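PDB 6YJO: FAD-binding PCMH-type domain-containing protein from Gibberella zeae, which probably oxidises oligosaccharides, using a flavin-adenine dinucleotide cofactor that is attached covalently to the protein. Local coordinates for residues A[58-63]-A[104-109]; A[52-57]-A[67-72]; A[344-349]-A[462-467]. All coordinates share one frame; numbering follows the deposited sequence.

Contact 1 of 3, residues A[58-63]-A[104-109]. With FAD (flavin-adenine dinucleotide), chain C.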
loop_
_atom_site.group_PDB
_atom_site.type_symbol
_atom_site.label_atom_id
_atom_site.label_comp_id
_atom_site.label_asym_id
_atom_site.label_seq_id
_atom_site.Cartn_x
_atom_site.Cartn_y
_atom_site.Cartn_z
ATOM N N VAL A 58 3.177 21.456 2.215
ATOM C CA VAL A 58 1.775 21.254 2.576
ATOM C C VAL A 58 0.942 20.776 1.397
ATOM O O VAL A 58 -0.203 20.347 1.590
ATOM C CB VAL A 58 1.257 22.573 3.185
ATOM C CG1 VAL A 58 -0.257 22.677 3.107
ATOM C CG2 VAL A 58 1.736 22.703 4.630
ATOM N N LYS A 59 1.490 20.815 0.191
ATOM C CA LYS A 59 0.814 20.316 -1.000
ATOM C C LYS A 59 0.733 18.792 -0.946
ATOM O O LYS A 59 1.776 18.132 -1.042
ATOM C CB LYS A 59 1.570 20.770 -2.252
ATOM C CG LYS A 59 0.690 21.083 -3.459
ATOM C CD LYS A 59 1.459 20.893 -4.758
ATOM C CE LYS A 59 0.796 21.585 -5.937
ATOM N NZ LYS A 59 1.096 20.901 -7.226
ATOM N N PRO A 60 -0.450 18.192 -0.808
ATOM C CA PRO A 60 -0.528 16.732 -0.673
ATOM C C PRO A 60 -0.212 16.046 -1.995
ATOM O O PRO A 60 -0.148 16.681 -3.049
ATOM C CB PRO A 60 -1.983 16.511 -0.259
ATOM C CG PRO A 60 -2.710 17.583 -1.009
ATOM C CD PRO A 60 -1.787 18.786 -0.993
ATOM N N TYR A 61 -0.020 14.722 -1.940
ATOM C CA TYR A 61 0.023 13.955 -3.183
ATOM C C TYR A 61 -1.337 13.985 -3.868
ATOM O O TYR A 61 -1.464 14.457 -5.002
ATOM C CB TYR A 61 0.454 12.509 -2.935
ATOM C CG TYR A 61 0.353 11.680 -4.200
ATOM C CD1 TYR A 61 1.273 11.833 -5.231
ATOM C CD2 TYR A 61 -0.680 10.769 -4.377
ATOM C CE1 TYR A 61 1.175 11.093 -6.393
ATOM C CE2 TYR A 61 -0.783 10.020 -5.541
ATOM C CZ TYR A 61 0.147 10.192 -6.546
ATOM O OH TYR A 61 0.067 9.461 -7.709
ATOM N N ASN A 62 -2.368 13.498 -3.184
ATOM C CA ASN A 62 -3.738 13.611 -3.677
ATOM C C ASN A 62 -4.186 15.047 -3.460
ATOM O O ASN A 62 -4.512 15.446 -2.342
ATOM C CB ASN A 62 -4.668 12.632 -2.966
ATOM C CG ASN A 62 -6.022 12.535 -3.635
ATOM O OD1 ASN A 62 -6.313 13.286 -4.571
ATOM N ND2 ASN A 62 -6.862 11.619 -3.161
ATOM N N LEU A 63 -4.194 15.836 -4.536
ATOM C CA LEU A 63 -4.599 17.234 -4.450
ATOM C C LEU A 63 -6.042 17.398 -4.002
ATOM O O LEU A 63 -6.432 18.509 -3.625
ATOM C CB LEU A 63 -4.396 17.911 -5.811
ATOM C CG LEU A 63 -2.938 18.181 -6.181
ATOM C CD1 LEU A 63 -2.811 18.683 -7.612
ATOM C CD2 LEU A 63 -2.312 19.170 -5.208
ATOM N N TYR A 104 -3.880 7.761 0.033
ATOM C CA TYR A 104 -5.031 8.101 -0.794
ATOM C C TYR A 104 -5.946 9.118 -0.123
ATOM O O TYR A 104 -6.843 9.653 -0.789
ATOM C CB TYR A 104 -5.831 6.841 -1.139
ATOM C CG TYR A 104 -5.165 5.911 -2.139
ATOM C CD1 TYR A 104 -3.878 6.157 -2.616
ATOM C CD2 TYR A 104 -5.832 4.791 -2.615
ATOM C CE1 TYR A 104 -3.277 5.310 -3.532
ATOM C CE2 TYR A 104 -5.238 3.938 -3.533
ATOM C CZ TYR A 104 -3.963 4.203 -3.986
ATOM O OH TYR A 104 -3.371 3.360 -4.893
ATOM N N GLY A 105 -5.739 9.397 1.164
ATOM C CA GLY A 105 -6.497 10.408 1.873
ATOM C C GLY A 105 -5.597 11.389 2.597
ATOM O O GLY A 105 -6.032 12.064 3.532
ATOM N N SER A 106 -4.332 11.472 2.181
ATOM C CA SER A 106 -3.381 12.429 2.750
ATOM C C SER A 106 -3.332 12.316 4.271
ATOM O O SER A 106 -3.231 13.314 4.986
ATOM C CB SER A 106 -3.723 13.856 2.318
ATOM O OG SER A 106 -3.888 13.944 0.914
ATOM N N PHE A 107 -3.410 11.080 4.773
ATOM C CA PHE A 107 -3.309 10.835 6.208
ATOM C C PHE A 107 -1.906 11.089 6.742
ATOM O O PHE A 107 -1.730 11.172 7.959
ATOM C CB PHE A 107 -3.735 9.398 6.527
ATOM C CG PHE A 107 -5.219 9.133 6.355
ATOM C CD1 PHE A 107 -6.101 10.140 5.990
ATOM C CD2 PHE A 107 -5.728 7.858 6.571
ATOM C CE1 PHE A 107 -7.459 9.879 5.843
ATOM C CE2 PHE A 107 -7.084 7.593 6.422
ATOM C CZ PHE A 107 -7.948 8.606 6.063
ATOM N N GLY A 108 -0.911 11.224 5.866
ATOM C CA GLY A 108 0.397 11.673 6.318
ATOM C C GLY A 108 0.327 12.956 7.115
ATOM O O GLY A 108 1.073 13.135 8.080
ATOM N N TYR A 109 -0.568 13.865 6.720
ATOM C CA TYR A 109 -0.766 15.113 7.445
ATOM C C TYR A 109 -1.665 14.935 8.661
ATOM O O TYR A 109 -1.656 15.791 9.556
ATOM C CB TYR A 109 -1.361 16.179 6.520
ATOM C CG TYR A 109 -0.461 16.520 5.353
ATOM C CD1 TYR A 109 0.471 17.542 5.447
ATOM C CD2 TYR A 109 -0.533 15.809 4.162
ATOM C CE1 TYR A 109 1.303 17.854 4.390
ATOM C CE2 TYR A 109 0.295 16.115 3.096
ATOM C CZ TYR A 109 1.214 17.139 3.216
ATOM O OH TYR A 109 2.039 17.449 2.159
HETATM P PA FAD C . 2.280 8.524 3.560
HETATM O O1A FAD C . 1.123 9.421 3.331
HETATM O O2A FAD C . 3.589 9.257 3.896
HETATM O O5B FAD C . 1.953 7.457 4.673
HETATM C C5B FAD C . 0.729 6.694 4.642
HETATM C C4B FAD C . 0.420 6.197 6.028
HETATM O O4B FAD C . 1.639 5.723 6.651
HETATM C C3B FAD C . -0.150 7.253 6.971
HETATM O O3B FAD C . -1.069 6.671 7.888
HETATM C C2B FAD C . 1.105 7.771 7.671
HETATM O O2B FAD C . 0.814 8.341 8.939
HETATM C C1B FAD C . 1.897 6.474 7.824
HETATM N N9A FAD C . 3.338 6.668 7.963
HETATM C C8A FAD C . 4.207 7.203 7.046
HETATM N N7A FAD C . 5.451 7.262 7.456
HETATM C C5A FAD C . 5.398 6.727 8.739
HETATM C C6A FAD C . 6.387 6.509 9.712
HETATM N N6A FAD C . 7.678 6.811 9.551
HETATM N N1A FAD C . 5.996 5.961 10.884
HETATM C C2A FAD C . 4.708 5.654 11.054
HETATM N N3A FAD C . 3.689 5.813 10.208
HETATM C C4A FAD C . 4.103 6.363 9.057
HETATM N N1 FAD C . 0.114 -0.021 -2.827
HETATM C C2 FAD C . 0.292 -1.338 -3.142
HETATM O O2 FAD C . 0.070 -2.236 -2.322
HETATM N N3 FAD C . 0.734 -1.686 -4.409
HETATM C C4 FAD C . 1.027 -0.811 -5.436
HETATM O O4 FAD C . 1.413 -1.235 -6.523
HETATM C C4X FAD C . 0.833 0.584 -5.090
HETATM N N5 FAD C . 1.086 1.482 -6.000
HETATM C C5X FAD C . 0.905 2.815 -5.663
HETATM C C6 FAD C . 1.138 3.791 -6.624
HETATM C C7 FAD C . 1.000 5.142 -6.332
HETATM C C7M FAD C . 1.289 6.164 -7.400
HETATM C C8 FAD C . 0.545 5.529 -5.060
HETATM C C8M FAD C . 0.370 6.979 -4.703
HETATM C C9 FAD C . 0.285 4.554 -4.100
HETATM C C9A FAD C . 0.456 3.208 -4.394
HETATM N N10 FAD C . 0.208 2.202 -3.440
HETATM C C10 FAD C . 0.375 0.879 -3.756
HETATM C "C1'" FAD C . -0.294 2.544 -2.103
HETATM C "C2'" FAD C . 0.793 2.673 -1.047
HETATM O "O2'" FAD C . 1.220 1.377 -0.630
HETATM C "C3'" FAD C . 0.216 3.419 0.156
HETATM O "O3'" FAD C . -0.313 4.657 -0.306
HETATM C "C4'" FAD C . 1.224 3.707 1.267
HETATM O "O4'" FAD C . 0.627 3.475 2.542
HETATM C "C5'" FAD C . 1.723 5.131 1.187
HETATM O "O5'" FAD C . 2.908 5.262 1.994
HETATM P P FAD C . 3.729 6.596 1.999
HETATM O O1P FAD C . 4.702 6.598 3.181
HETATM O O2P FAD C . 4.315 6.819 0.653
HETATM O O3P FAD C . 2.551 7.651 2.263
#
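Asn-62 and Tyr-104 supply the hydrogen bond that ties 58-63 to 104-109: Asn-62 ND2 donates to Tyr-104 O at 3.1 Å, with an N-H...O angle of 157°. The acceptor lies in the plane of the amide, but the amide nitrogen sits above the carbonyl plane of Tyr-104, 41° out of it. CB of Asn-62 points toward 104-109, and CG, anti to the backbone N (chi1 -169°), continues from it. The other ND2 hydrogen is used on Phe-345 O, and OD1 accepts from Arg-64 N, so both ends of the amide are held and its flip is fixed.

The remaining contact across the segments is packing. Pro-60 rests on Ser-106, CB against OG at 3.4 Å, while that hydroxyl is bonded to Leu-65 O. The outer end of the Tyr-109 ring meets the backbone of 58-60 obliquely, CE1 3.9 Å from Val-58 CA and CE2 4.1 Å from Pro-60 CB; its hydroxyl goes on to Glu-57 O. Both segments are loops of the FAD-binding module of a PCMH-type flavoprotein, one leading into strand 71-73 and the other lying between strands 95-98 and 116-119.

Toward the cofactor, two tyrosines reach the dimethylbenzene end of the isoalloxazine. Tyr-61 CE2 touches the 8-methyl carbon C8M of FAD at 3.4 Å, and its ring also meets that of His-102, one of the two covalent anchors of the flavin. Tyr-104 turns a ring edge to the flavin, CE1 lying 3.7 Å from FAD C9, and its hydroxyl is hydrogen-bonded to Gln-420.

Contact 2 of 3, residues A[52-57]-A[67-72]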
loop_
_atom_site.group_PDB
_atom_site.type_symbol
_atom_site.label_atom_id
_atom_site.label_comp_id
_atom_site.label_asym_id
_atom_site.label_seq_id
_atom_site.Cartn_x
_atom_site.Cartn_y
_atom_site.Cartn_z
ATOM N N ALA A 52 7.977 29.825 1.743
ATOM C CA ALA A 52 7.899 29.195 0.428
ATOM C C ALA A 52 7.943 27.678 0.548
ATOM O O ALA A 52 7.163 26.973 -0.104
ATOM C CB ALA A 52 9.032 29.694 -0.467
ATOM N N GLN A 53 8.845 27.152 1.381
ATOM C CA GLN A 53 8.920 25.707 1.563
ATOM C C GLN A 53 7.664 25.164 2.233
ATOM O O GLN A 53 7.238 24.041 1.933
ATOM C CB GLN A 53 10.159 25.344 2.383
ATOM C CG GLN A 53 10.404 23.849 2.522
ATOM C CD GLN A 53 10.474 23.144 1.182
ATOM O OE1 GLN A 53 10.943 23.709 0.193
ATOM N NE2 GLN A 53 9.997 21.905 1.140
ATOM N N TRP A 54 7.061 25.941 3.137
ATOM C CA TRP A 54 5.824 25.507 3.779
ATOM C C TRP A 54 4.713 25.288 2.759
ATOM O O TRP A 54 3.890 24.380 2.924
ATOM C CB TRP A 54 5.386 26.534 4.826
ATOM C CG TRP A 54 4.061 26.212 5.469
ATOM C CD1 TRP A 54 2.817 26.486 4.972
ATOM C CD2 TRP A 54 3.853 25.557 6.727
ATOM N NE1 TRP A 54 1.851 26.040 5.841
ATOM C CE2 TRP A 54 2.460 25.466 6.925
ATOM C CE3 TRP A 54 4.709 25.039 7.705
ATOM C CZ2 TRP A 54 1.905 24.877 8.063
ATOM C CZ3 TRP A 54 4.155 24.457 8.831
ATOM C CH2 TRP A 54 2.768 24.380 9.000
ATOM N N VAL A 55 4.670 26.100 1.701
ATOM C CA VAL A 55 3.621 25.947 0.699
ATOM C C VAL A 55 3.909 24.747 -0.197
ATOM O O VAL A 55 2.982 24.136 -0.739
ATOM C CB VAL A 55 3.464 27.246 -0.118
ATOM C CG1 VAL A 55 4.271 27.190 -1.417
ATOM C CG2 VAL A 55 1.997 27.516 -0.398
ATOM N N LYS A 56 5.187 24.390 -0.360
ATOM C CA LYS A 56 5.580 23.253 -1.178
ATOM C C LYS A 56 5.475 21.935 -0.420
ATOM O O LYS A 56 5.298 20.888 -1.050
ATOM C CB LYS A 56 7.013 23.469 -1.679
ATOM C CG LYS A 56 7.412 22.661 -2.908
ATOM C CD LYS A 56 8.836 22.991 -3.339
ATOM C CE LYS A 56 8.934 24.327 -4.065
ATOM N NZ LYS A 56 8.399 24.274 -5.448
ATOM N N GLU A 57 5.565 21.973 0.912
ATOM C CA GLU A 57 5.477 20.779 1.743
ATOM C C GLU A 57 4.044 20.443 2.126
ATOM O O GLU A 57 3.726 19.268 2.341
ATOM C CB GLU A 57 6.307 20.965 3.018
ATOM C CG GLU A 57 6.688 19.665 3.699
ATOM C CD GLU A 57 7.665 18.848 2.879
ATOM O OE1 GLU A 57 8.832 19.273 2.750
ATOM O OE2 GLU A 57 7.261 17.791 2.350
ATOM N N TYR A 67 -4.431 19.666 3.718
ATOM C CA TYR A 67 -4.553 20.031 5.123
ATOM C C TYR A 67 -3.391 20.942 5.490
ATOM O O TYR A 67 -2.414 21.063 4.748
ATOM C CB TYR A 67 -4.594 18.790 6.020
ATOM C CG TYR A 67 -5.739 17.871 5.687
ATOM C CD1 TYR A 67 -7.024 18.151 6.121
ATOM C CD2 TYR A 67 -5.539 16.731 4.923
ATOM C CE1 TYR A 67 -8.077 17.319 5.810
ATOM C CE2 TYR A 67 -6.587 15.892 4.611
ATOM C CZ TYR A 67 -7.851 16.191 5.056
ATOM O OH TYR A 67 -8.894 15.357 4.744
ATOM N N THR A 68 -3.507 21.584 6.651
ATOM C CA THR A 68 -2.528 22.567 7.115
ATOM C C THR A 68 -2.053 22.193 8.515
ATOM O O THR A 68 -2.701 22.552 9.513
ATOM C CB THR A 68 -3.109 23.978 7.089
ATOM O OG1 THR A 68 -4.402 23.994 7.711
ATOM C CG2 THR A 68 -3.224 24.454 5.646
ATOM N N PRO A 69 -0.954 21.440 8.624
ATOM C CA PRO A 69 -0.273 21.255 9.911
ATOM C C PRO A 69 -0.277 22.446 10.857
ATOM O O PRO A 69 -0.385 23.601 10.435
ATOM C CB PRO A 69 1.167 20.934 9.474
ATOM C CG PRO A 69 1.071 20.567 7.961
ATOM C CD PRO A 69 -0.393 20.513 7.634
ATOM N N ALA A 70 -0.158 22.154 12.155
ATOM C CA ALA A 70 0.239 23.169 13.124
ATOM C C ALA A 70 1.728 23.461 13.006
ATOM O O ALA A 70 2.141 24.624 13.052
ATOM C CB ALA A 70 -0.124 22.708 14.536
ATOM N N ALA A 71 2.539 22.415 12.837
ATOM C CA ALA A 71 3.929 22.557 12.429
ATOM C C ALA A 71 4.330 21.335 11.615
ATOM O O ALA A 71 3.694 20.280 11.683
ATOM C CB ALA A 71 4.871 22.726 13.628
ATOM N N ILE A 72 5.383 21.505 10.819
ATOM C CA ILE A 72 6.043 20.416 10.107
ATOM C C ILE A 72 7.455 20.296 10.659
ATOM O O ILE A 72 8.213 21.274 10.659
ATOM C CB ILE A 72 6.087 20.654 8.589
ATOM C CG1 ILE A 72 4.684 20.714 7.983
ATOM C CG2 ILE A 72 6.897 19.553 7.922
ATOM C CD1 ILE A 72 4.674 21.309 6.589
#
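Trp-54 reaches from helix 52-57 to the chain at 69-72 and meets it in two ways, with a face and with an edge. CG of the tryptophan is anti to the backbone N (chi1 176°), and from there the indole extends with its six-membered ring foremost. Ile-72 takes the face: its CD1 stands 4.1 Å from the centroid of the Trp-54 six-membered ring, 21° off the normal and offset toward the rim, a CH-pi contact. The same isoleucine branch continues the packing at the rim, where CG1 lies 3.9 Å from Trp-54 CZ3, and the two side chains run aslant to each other.

Pro-69 is met at the edge instead. Its carbonyl O lies in the plane of the indole, 3.5 Å from Trp-54 CZ2, facing the C-H bonds of that rim, while the ring carbon CB of Pro-69 touches Trp-54 CH2 at 3.8 Å. Indole and pyrrolidine lie alongside each other, running in opposite senses.

One helical turn on, Glu-57 brings only its aliphatic part to the strand side: CG packs on Ile-72 CD1 at 3.9 Å, so this methyl is wedged between tryptophan and glutamate. The chain then bends at chi2 (68°) and takes the carboxylate elsewhere, to a salt bridge with Arg-337 and a bond from Gln-53.

The contact thus joins a short helix to the start of strand 71-73, a strand of the small parallel sheet, next to strand 116-119, in the FAD-binding domain of PCMH-type flavoproteins.

Contact 3 of 3, residues A[344-349]-A[462-467]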
loop_
_atom_site.group_PDB
_atom_site.type_symbol
_atom_site.label_atom_id
_atom_site.label_comp_id
_atom_site.label_asym_id
_atom_site.label_seq_id
_atom_site.Cartn_x
_atom_site.Cartn_y
_atom_site.Cartn_z
ATOM N N THR A 344 -5.132 13.976 -8.416
ATOM C CA THR A 344 -6.391 14.260 -7.726
ATOM C C THR A 344 -7.383 13.167 -8.104
ATOM O O THR A 344 -7.802 13.075 -9.262
ATOM C CB THR A 344 -6.930 15.653 -8.067
ATOM O OG1 THR A 344 -8.320 15.568 -8.408
ATOM C CG2 THR A 344 -6.136 16.300 -9.202
ATOM N N PHE A 345 -7.753 12.346 -7.122
ATOM C CA PHE A 345 -8.414 11.075 -7.389
ATOM C C PHE A 345 -9.163 10.619 -6.144
ATOM O O PHE A 345 -8.975 11.153 -5.046
ATOM C CB PHE A 345 -7.393 10.013 -7.802
ATOM C CG PHE A 345 -6.385 9.711 -6.730
ATOM C CD1 PHE A 345 -5.251 10.496 -6.589
ATOM C CD2 PHE A 345 -6.584 8.665 -5.843
ATOM C CE1 PHE A 345 -4.329 10.236 -5.597
ATOM C CE2 PHE A 345 -5.662 8.399 -4.844
ATOM C CZ PHE A 345 -4.533 9.188 -4.722
ATOM N N TYR A 346 -10.006 9.604 -6.334
ATOM C CA TYR A 346 -10.634 8.870 -5.244
ATOM C C TYR A 346 -10.598 7.387 -5.584
ATOM O O TYR A 346 -10.875 7.005 -6.726
ATOM C CB TYR A 346 -12.080 9.324 -5.011
ATOM C CG TYR A 346 -12.898 8.349 -4.196
ATOM C CD1 TYR A 346 -12.613 8.122 -2.856
ATOM C CD2 TYR A 346 -13.958 7.653 -4.767
ATOM C CE1 TYR A 346 -13.358 7.232 -2.106
ATOM C CE2 TYR A 346 -14.709 6.758 -4.024
ATOM C CZ TYR A 346 -14.402 6.555 -2.691
ATOM O OH TYR A 346 -15.137 5.672 -1.934
ATOM N N SER A 347 -10.256 6.556 -4.599
ATOM C CA SER A 347 -10.098 5.128 -4.836
ATOM C C SER A 347 -10.695 4.323 -3.691
ATOM O O SER A 347 -10.952 4.836 -2.597
ATOM C CB SER A 347 -8.623 4.734 -5.018
ATOM O OG SER A 347 -8.065 5.348 -6.165
ATOM N N THR A 348 -10.908 3.040 -3.969
ATOM C CA THR A 348 -11.355 2.079 -2.971
ATOM C C THR A 348 -10.871 0.703 -3.404
ATOM O O THR A 348 -10.351 0.528 -4.508
ATOM C CB THR A 348 -12.878 2.113 -2.796
ATOM O OG1 THR A 348 -13.264 1.208 -1.752
ATOM C CG2 THR A 348 -13.588 1.733 -4.094
ATOM N N SER A 349 -11.048 -0.279 -2.522
ATOM C CA SER A 349 -10.469 -1.600 -2.719
ATOM C C SER A 349 -11.446 -2.677 -2.269
ATOM O O SER A 349 -12.496 -2.403 -1.682
ATOM C CB SER A 349 -9.150 -1.753 -1.949
ATOM O OG SER A 349 -9.353 -1.532 -0.563
ATOM N N ASP A 462 -10.199 3.367 1.524
ATOM C CA ASP A 462 -11.395 4.044 1.040
ATOM C C ASP A 462 -11.680 5.210 1.979
ATOM O O ASP A 462 -12.057 5.007 3.138
ATOM C CB ASP A 462 -12.574 3.079 0.979
ATOM C CG ASP A 462 -13.808 3.712 0.372
ATOM O OD1 ASP A 462 -13.896 4.956 0.373
ATOM O OD2 ASP A 462 -14.685 2.966 -0.113
ATOM N N THR A 463 -11.515 6.430 1.470
ATOM C CA THR A 463 -11.540 7.601 2.335
ATOM C C THR A 463 -12.933 7.878 2.888
ATOM O O THR A 463 -13.059 8.477 3.960
ATOM C CB THR A 463 -11.021 8.813 1.566
ATOM O OG1 THR A 463 -10.638 9.837 2.490
ATOM C CG2 THR A 463 -12.090 9.348 0.618
ATOM N N GLN A 464 -13.984 7.447 2.191
ATOM C CA GLN A 464 -15.351 7.779 2.575
ATOM C C GLN A 464 -15.902 6.876 3.675
ATOM O O GLN A 464 -17.092 6.973 3.993
ATOM C CB GLN A 464 -16.272 7.708 1.351
ATOM C CG GLN A 464 -15.862 8.608 0.197
ATOM C CD GLN A 464 -15.883 10.080 0.564
ATOM O OE1 GLN A 464 -14.841 10.677 0.835
ATOM N NE2 GLN A 464 -17.073 10.673 0.571
ATOM N N LEU A 465 -15.076 6.017 4.267
ATOM C CA LEU A 465 -15.554 5.022 5.217
ATOM C C LEU A 465 -15.536 5.546 6.647
ATOM O O LEU A 465 -14.628 6.282 7.044
ATOM C CB LEU A 465 -14.706 3.753 5.128
ATOM C CG LEU A 465 -14.986 2.873 3.913
ATOM C CD1 LEU A 465 -14.085 1.657 3.929
ATOM C CD2 LEU A 465 -16.450 2.456 3.882
ATOM N N SER A 466 -16.552 5.157 7.416
ATOM C CA SER A 466 -16.549 5.422 8.847
ATOM C C SER A 466 -15.439 4.621 9.513
ATOM O O SER A 466 -15.111 3.511 9.087
ATOM C CB SER A 466 -17.904 5.063 9.462
ATOM O OG SER A 466 -18.143 3.666 9.390
ATOM N N ASN A 467 -14.837 5.206 10.552
ATOM C CA ASN A 467 -13.805 4.500 11.304
ATOM C C ASN A 467 -14.239 3.077 11.639
ATOM O O ASN A 467 -13.470 2.129 11.454
ATOM C CB ASN A 467 -13.465 5.278 12.578
ATOM C CG ASN A 467 -12.393 4.605 13.410
ATOM O OD1 ASN A 467 -12.685 3.744 14.243
ATOM N ND2 ASN A 467 -11.139 5.007 13.201
HETATM O O HOH W 1 -10.035 6.769 -1.040
#
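Asp-462 OD1 is gripped by two donors that approach from opposite faces of the carboxylate plane. Tyr-346 OH donates from the syn side at 2.7 Å, 33° out of that plane, and the backbone N of Gln-464 comes from the anti side at 3.1 Å from Asp-462 OD1, closing an Asx turn. The second oxygen is held too: Thr-348 OG1 donates to Asp-462 OD2 at 2.8 Å from above the plane, and Arg-442 forms a salt bridge to OD2. Tyr-346 and Thr-348 are two apart on strand 346-352, an outermost strand of the seven-stranded antiparallel sheet.

The tyrosine ring is also steadied by carbon contacts. Thr-463 CG2 touches Tyr-346 CD1 and Gln-464 CG touches Tyr-346 CE1, each at 3.7 Å, both meeting the ring obliquely; Phe-435 of helix 431-446 adds an edge-to-face partner. Between the backbones, one water bridges the segments, donating to Ser-347 O at 2.6 Å and accepting from Thr-463 N at 2.9 Å.

The turn 462-465, in the berberine-like region, is therefore fastened to the sheet edge mainly through one buried carboxylate. Two hydroxyls, a backbone N-H and an arginine all direct positive charge or hydrogens at it, which would favour the ionised form of Asp-462 and fix the rotation of its side chain.

In the fold
Contacts 1 and 2 adjoin, their centres 11 Å apart: Tyr-109 OH probably bonds to Glu-57 O at 2.5 Å, and Val-58 CG2 packs on Ile-72 CD1 at 3.8 Å. Contact 3 meets contact 1 on another side, with centres 13 Å apart, through the probable bond of Asn-62 ND2 to Phe-345 O (2.9 Å) and the packing of Phe-345 CE2 on Tyr-104 CD1 (3.6 Å). Contacts 2 and 3 do not touch. Contact 1 therefore links the FAD-binding part to the sheet edge at 344-349 and touches the cofactor directly; the side chains of Glu-57 and Ser-347 each lie about 9 Å from FAD, while Phe-345 stands nearer, its CZ 5.4 Å from FAD C8M.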